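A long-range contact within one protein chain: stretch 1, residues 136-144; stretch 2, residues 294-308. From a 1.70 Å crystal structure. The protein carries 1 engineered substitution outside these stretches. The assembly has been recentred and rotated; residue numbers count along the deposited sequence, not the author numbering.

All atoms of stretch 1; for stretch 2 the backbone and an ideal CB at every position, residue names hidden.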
# COMPACT_ATOMS: atom_id res chain seq x y z
N ASN B 136 3.94 -2.26 -21.21
CA ASN B 136 3.10 -2.48 -22.40
C ASN B 136 2.03 -1.41 -22.37
O ASN B 136 1.06 -1.48 -21.61
CB ASN B 136 2.48 -3.89 -22.40
CG ASN B 136 3.54 -4.97 -22.37
OD1 ASN B 136 4.46 -4.97 -23.23
ND2 ASN B 136 3.50 -5.82 -21.34
N LEU B 137 2.26 -0.35 -23.16
CA LEU B 137 1.40 0.81 -23.11
C LEU B 137 0.05 0.71 -23.79
O LEU B 137 -0.07 0.32 -24.95
CB LEU B 137 2.15 2.09 -23.54
CG LEU B 137 1.75 3.36 -22.77
CD1 LEU B 137 2.46 3.42 -21.41
CD2 LEU B 137 2.09 4.61 -23.59
N LEU B 138 -0.95 1.11 -23.03
CA LEU B 138 -2.31 1.24 -23.50
C LEU B 138 -2.87 -0.03 -24.09
O LEU B 138 -3.79 0.02 -24.92
CB LEU B 138 -2.36 2.33 -24.57
CG LEU B 138 -3.29 3.49 -24.24
CD1 LEU B 138 -2.98 4.03 -22.85
CD2 LEU B 138 -3.18 4.55 -25.34
N GLY B 139 -2.31 -1.17 -23.73
CA GLY B 139 -2.88 -2.38 -24.28
C GLY B 139 -1.88 -3.04 -25.24
O GLY B 139 -2.01 -4.22 -25.59
N ASN B 140 -0.93 -2.23 -25.69
CA ASN B 140 0.02 -2.70 -26.68
C ASN B 140 1.23 -3.38 -26.07
O ASN B 140 2.06 -2.70 -25.43
CB ASN B 140 0.50 -1.50 -27.49
CG ASN B 140 0.76 -1.83 -28.95
OD1 ASN B 140 0.23 -2.81 -29.50
ND2 ASN B 140 1.57 -0.97 -29.61
N PRO B 141 1.41 -4.68 -26.33
CA PRO B 141 2.61 -5.36 -25.81
C PRO B 141 3.87 -4.90 -26.55
O PRO B 141 3.84 -4.50 -27.73
CB PRO B 141 2.37 -6.84 -26.17
CG PRO B 141 1.47 -6.83 -27.39
CD PRO B 141 0.71 -5.48 -27.36
N ASN B 142 4.99 -5.03 -25.86
CA ASN B 142 6.28 -4.73 -26.49
C ASN B 142 6.60 -5.85 -27.45
O ASN B 142 6.02 -6.93 -27.35
CB ASN B 142 7.36 -4.71 -25.41
CG ASN B 142 7.37 -3.44 -24.66
OD1 ASN B 142 8.10 -2.53 -25.06
ND2 ASN B 142 6.42 -3.28 -23.70
N ASN B 143 7.57 -5.65 -28.34
CA ASN B 143 7.94 -6.76 -29.17
C ASN B 143 9.02 -7.49 -28.42
O ASN B 143 10.18 -7.10 -28.45
CB ASN B 143 8.39 -6.35 -30.58
CG ASN B 143 8.93 -7.53 -31.35
OD1 ASN B 143 9.40 -8.48 -30.75
ND2 ASN B 143 8.83 -7.49 -32.67
N PHE B 144 8.62 -8.51 -27.69
CA PHE B 144 9.52 -9.26 -26.83
C PHE B 144 10.63 -10.02 -27.53
O PHE B 144 11.69 -10.23 -26.97
CB PHE B 144 8.76 -10.06 -25.77
CG PHE B 144 8.10 -9.18 -24.75
CD1 PHE B 144 6.73 -8.93 -24.78
CD2 PHE B 144 8.88 -8.52 -23.80
CE1 PHE B 144 6.14 -8.04 -23.85
CE2 PHE B 144 8.31 -7.67 -22.85
CZ PHE B 144 6.96 -7.41 -22.90
N UNK B 294 -2.77 7.33 -35.10
CA UNK B 294 -3.25 6.42 -34.06
C UNK B 294 -2.14 5.45 -33.62
O UNK B 294 -1.00 5.50 -34.11
CB UNK B 294 -4.47 5.64 -34.56
N UNK B 295 -2.43 4.57 -32.67
CA UNK B 295 -1.39 3.66 -32.20
C UNK B 295 -1.19 2.49 -33.19
O UNK B 295 -2.16 1.91 -33.70
CB UNK B 295 -1.75 3.13 -30.81
N UNK B 296 0.08 2.20 -33.47
CA UNK B 296 0.44 1.06 -34.29
C UNK B 296 0.49 -0.14 -33.37
O UNK B 296 1.31 -0.17 -32.44
CB UNK B 296 1.77 1.27 -35.02
N UNK B 297 -0.34 -1.13 -33.68
CA UNK B 297 -0.43 -2.36 -32.91
C UNK B 297 0.73 -3.34 -33.07
O UNK B 297 1.15 -3.64 -34.19
CB UNK B 297 -1.73 -3.08 -33.29
N UNK B 298 1.18 -3.89 -31.95
CA UNK B 298 2.20 -4.96 -31.92
C UNK B 298 1.45 -6.21 -31.37
O UNK B 298 0.58 -6.08 -30.52
CB UNK B 298 3.41 -4.58 -31.06
N UNK B 299 1.68 -7.40 -31.94
CA UNK B 299 0.97 -8.62 -31.51
C UNK B 299 -0.55 -8.43 -31.51
O UNK B 299 -1.14 -7.92 -32.47
CB UNK B 299 1.43 -9.03 -30.11
N UNK B 300 -1.20 -8.85 -30.43
CA UNK B 300 -2.64 -8.64 -30.28
C UNK B 300 -2.91 -7.74 -29.07
O UNK B 300 -2.83 -8.17 -27.93
CB UNK B 300 -3.37 -9.98 -30.13
N UNK B 301 -3.08 -6.46 -29.34
CA UNK B 301 -3.29 -5.49 -28.28
C UNK B 301 -4.62 -5.68 -27.57
O UNK B 301 -5.59 -6.19 -28.15
CB UNK B 301 -3.21 -4.07 -28.85
N UNK B 302 -4.69 -5.31 -26.29
CA UNK B 302 -5.97 -5.41 -25.57
C UNK B 302 -6.62 -4.02 -25.57
O UNK B 302 -7.66 -3.83 -24.95
CB UNK B 302 -5.77 -5.93 -24.14
N UNK B 303 -6.02 -3.07 -26.27
CA UNK B 303 -6.62 -1.75 -26.49
C UNK B 303 -7.26 -1.13 -25.26
O UNK B 303 -8.49 -1.01 -25.17
CB UNK B 303 -7.68 -1.85 -27.59
N UNK B 304 -6.43 -0.63 -24.36
CA UNK B 304 -6.93 -0.08 -23.10
C UNK B 304 -7.74 1.18 -23.39
O UNK B 304 -8.77 1.45 -22.75
CB UNK B 304 -5.78 0.22 -22.14
N UNK B 305 -7.25 1.95 -24.34
CA UNK B 305 -7.88 3.19 -24.77
C UNK B 305 -7.43 3.50 -26.19
O UNK B 305 -6.62 2.79 -26.75
CB UNK B 305 -7.54 4.34 -23.82
N UNK B 306 -7.93 4.59 -26.74
CA UNK B 306 -7.61 5.01 -28.10
C UNK B 306 -6.79 6.30 -28.13
O UNK B 306 -7.34 7.40 -27.93
CB UNK B 306 -8.90 5.20 -28.90
N UNK B 307 -5.50 6.17 -28.45
CA UNK B 307 -4.63 7.33 -28.47
C UNK B 307 -4.68 8.06 -29.81
O UNK B 307 -4.99 7.46 -30.84
CB UNK B 307 -3.19 6.91 -28.16
N UNK B 308 -4.34 9.34 -29.75
CA UNK B 308 -4.19 10.21 -30.92
C UNK B 308 -2.94 11.04 -30.72
O UNK B 308 -2.58 11.37 -29.58
CB UNK B 308 -5.42 11.10 -31.13

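Position 294 lies out of reach of stretch 1, so nothing visible selects its side chain; it is Val-294. At position 295 the CA-to-CB bond points toward stretch 1, but the ideal CB is still 5.4 Å from Asn-140 ND2. Beyond it lies the turn closed by the backbone hydrogen bond from Asn-140 N to Leu-137 O. A long side chain is needed to cross the gap, and one ending in a donor could use the same carbonyl; glutamine, lysine or arginine would be candidates. The residue is Gln-295, extended with chi1 and chi2 both t. Its NE2 donates to Leu-137 O at 3.1 Å, giving that oxygen a second donor, and OE1 lies 3.7 Å from Leu-138 CB.

Position 296 points sideways into space that stretch 1 leaves empty, and many side chains would fit. It is Gln-296, whose backbone matters more here: Asn-140 ND2 donates to Gln-296 O at 3.0 Å. Position 297 is also sideways, with its ideal CB 4.3 Å from Asn-140 OD1, a neighbourhood that demands no particular side chain. Glu-297 turns back on its own stretch, where OE2 of Glu-297 accepts from the backbone N of 301 at 2.8 Å, tying the two positions together.

Position 298 faces stretch 1 closely, its ideal CB being 3.4 Å from Pro-141 O and 4.0 Å from Asn-140 OD1. A small or branched side chain would suit it, and a hydroxyl would find polar company. Thr-298 supplies both characters: CG2 packs 4.1 Å from Asn-143 CB, while a water donates to Thr-298 OG1 (2.6 Å) and to Pro-141 O (2.8 Å), bridging the stretches. Its backbone N donates to Asn-140 OD1 at 2.8 Å and nearly straight, so the Asn-140 amide group clasps the loop through both its oxygen and its nitrogen.

At 299, phi of 52° and psi of -133° favour glycine, and the residue is Gly-299. Position 300 points away and tolerates many side chains; it is Glu-300.

Position 301 is sideways, with its ideal CB 3.5 Å from Gly-139 O and 3.7 Å from Asn-140 OD1, so a small polar residue suits. OG of Ser-301 accepts from the backbone N of 303 at 3.0 Å. Position 302 is sideways, its ideal CB 4.4 Å from Gly-139 O, so many small or medium side chains would pass; it is Ser-302, whose N donates to Gly-139 O at 3.0 Å. Position 303 points away, leaving room for a large group, and is Trp-303. Its N lies 3.8 Å from Gly-139 CA, an approach that leaves no room for a CB on the glycine.

At 304 the CB points toward stretch 1, 3.4 Å from Leu-138 O, with the leucine side chain nearby; an apolar residue fits. Phe-304 donates its N to Leu-138 O at 2.8 Å, and its CD2 meets Leu-138 CD1 at 3.9 Å. Position 305 is extended and sideways, its ideal CB 4.4 Å from Leu-138 CG; a small residue suits, though stretch 1 does not by itself require glycine, and it is Gly-305. Position 306 points away, free to carry a large side chain, and is Phe-306. Position 307 points toward Leu-138 CD2, 3.7 Å from its ideal CB, favouring something small: Ser-307. Position 308 is beyond reach and is Phe-308.

Stretch 2 294-308: VQQETGESSWFGFSF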
# COMPACT_ATOMS: atom_id res chain seq x y z
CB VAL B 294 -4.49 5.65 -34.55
CG1 VAL B 294 -5.65 6.64 -34.89
CG2 VAL B 294 -4.15 4.80 -35.77
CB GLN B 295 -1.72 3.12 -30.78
CG GLN B 295 -0.67 2.21 -30.07
CD GLN B 295 -1.04 1.95 -28.61
OE1 GLN B 295 -2.22 1.96 -28.26
NE2 GLN B 295 -0.04 1.76 -27.75
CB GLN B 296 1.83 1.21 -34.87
CG GLN B 296 2.29 -0.07 -35.56
CD GLN B 296 3.71 0.06 -36.08
OE1 GLN B 296 4.62 -0.64 -35.63
NE2 GLN B 296 3.93 1.02 -36.98
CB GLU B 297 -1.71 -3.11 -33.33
CG GLU B 297 -1.94 -4.39 -32.51
CD GLU B 297 -3.31 -4.96 -32.76
OE1 GLU B 297 -3.80 -4.73 -33.88
OE2 GLU B 297 -3.91 -5.58 -31.86
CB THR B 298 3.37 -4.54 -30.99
OG1 THR B 298 4.03 -3.42 -31.57
CG2 THR B 298 4.40 -5.67 -30.86
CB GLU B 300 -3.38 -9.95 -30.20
CG GLU B 300 -3.38 -10.66 -31.54
CD GLU B 300 -4.34 -11.82 -31.60
OE1 GLU B 300 -5.33 -11.80 -30.83
OE2 GLU B 300 -4.11 -12.76 -32.40
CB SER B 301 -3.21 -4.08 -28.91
OG SER B 301 -3.54 -3.04 -28.02
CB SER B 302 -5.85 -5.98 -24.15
OG SER B 302 -4.87 -5.31 -23.36
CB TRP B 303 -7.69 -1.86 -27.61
CG TRP B 303 -7.06 -2.20 -28.95
CD1 TRP B 303 -6.96 -3.44 -29.54
CD2 TRP B 303 -6.34 -1.29 -29.80
NE1 TRP B 303 -6.23 -3.35 -30.72
CE2 TRP B 303 -5.83 -2.05 -30.89
CE3 TRP B 303 -6.09 0.10 -29.76
CZ2 TRP B 303 -5.11 -1.47 -31.94
CZ3 TRP B 303 -5.37 0.69 -30.83
CH2 TRP B 303 -4.91 -0.10 -31.90
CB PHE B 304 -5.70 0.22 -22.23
CG PHE B 304 -6.01 0.98 -20.99
CD1 PHE B 304 -6.28 0.30 -19.80
CD2 PHE B 304 -5.96 2.36 -21.01
CE1 PHE B 304 -6.53 1.01 -18.63
CE2 PHE B 304 -6.23 3.10 -19.88
CZ PHE B 304 -6.52 2.43 -18.66
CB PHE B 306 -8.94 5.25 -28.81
CG PHE B 306 -9.71 3.99 -29.03
CD1 PHE B 306 -11.06 3.91 -28.67
CD2 PHE B 306 -9.06 2.86 -29.54
CE1 PHE B 306 -11.78 2.74 -28.93
CE2 PHE B 306 -9.75 1.67 -29.78
CZ PHE B 306 -11.11 1.61 -29.42
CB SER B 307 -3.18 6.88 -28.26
OG SER B 307 -2.76 6.09 -29.37
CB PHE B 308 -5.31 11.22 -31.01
CG PHE B 308 -6.61 10.63 -31.37
CD1 PHE B 308 -7.67 10.75 -30.50
CD2 PHE B 308 -6.77 9.94 -32.56
CE1 PHE B 308 -8.90 10.23 -30.82
CE2 PHE B 308 -8.01 9.38 -32.87
CZ PHE B 308 -9.07 9.53 -31.99
O HOH W 1 5.19 -2.60 -29.36
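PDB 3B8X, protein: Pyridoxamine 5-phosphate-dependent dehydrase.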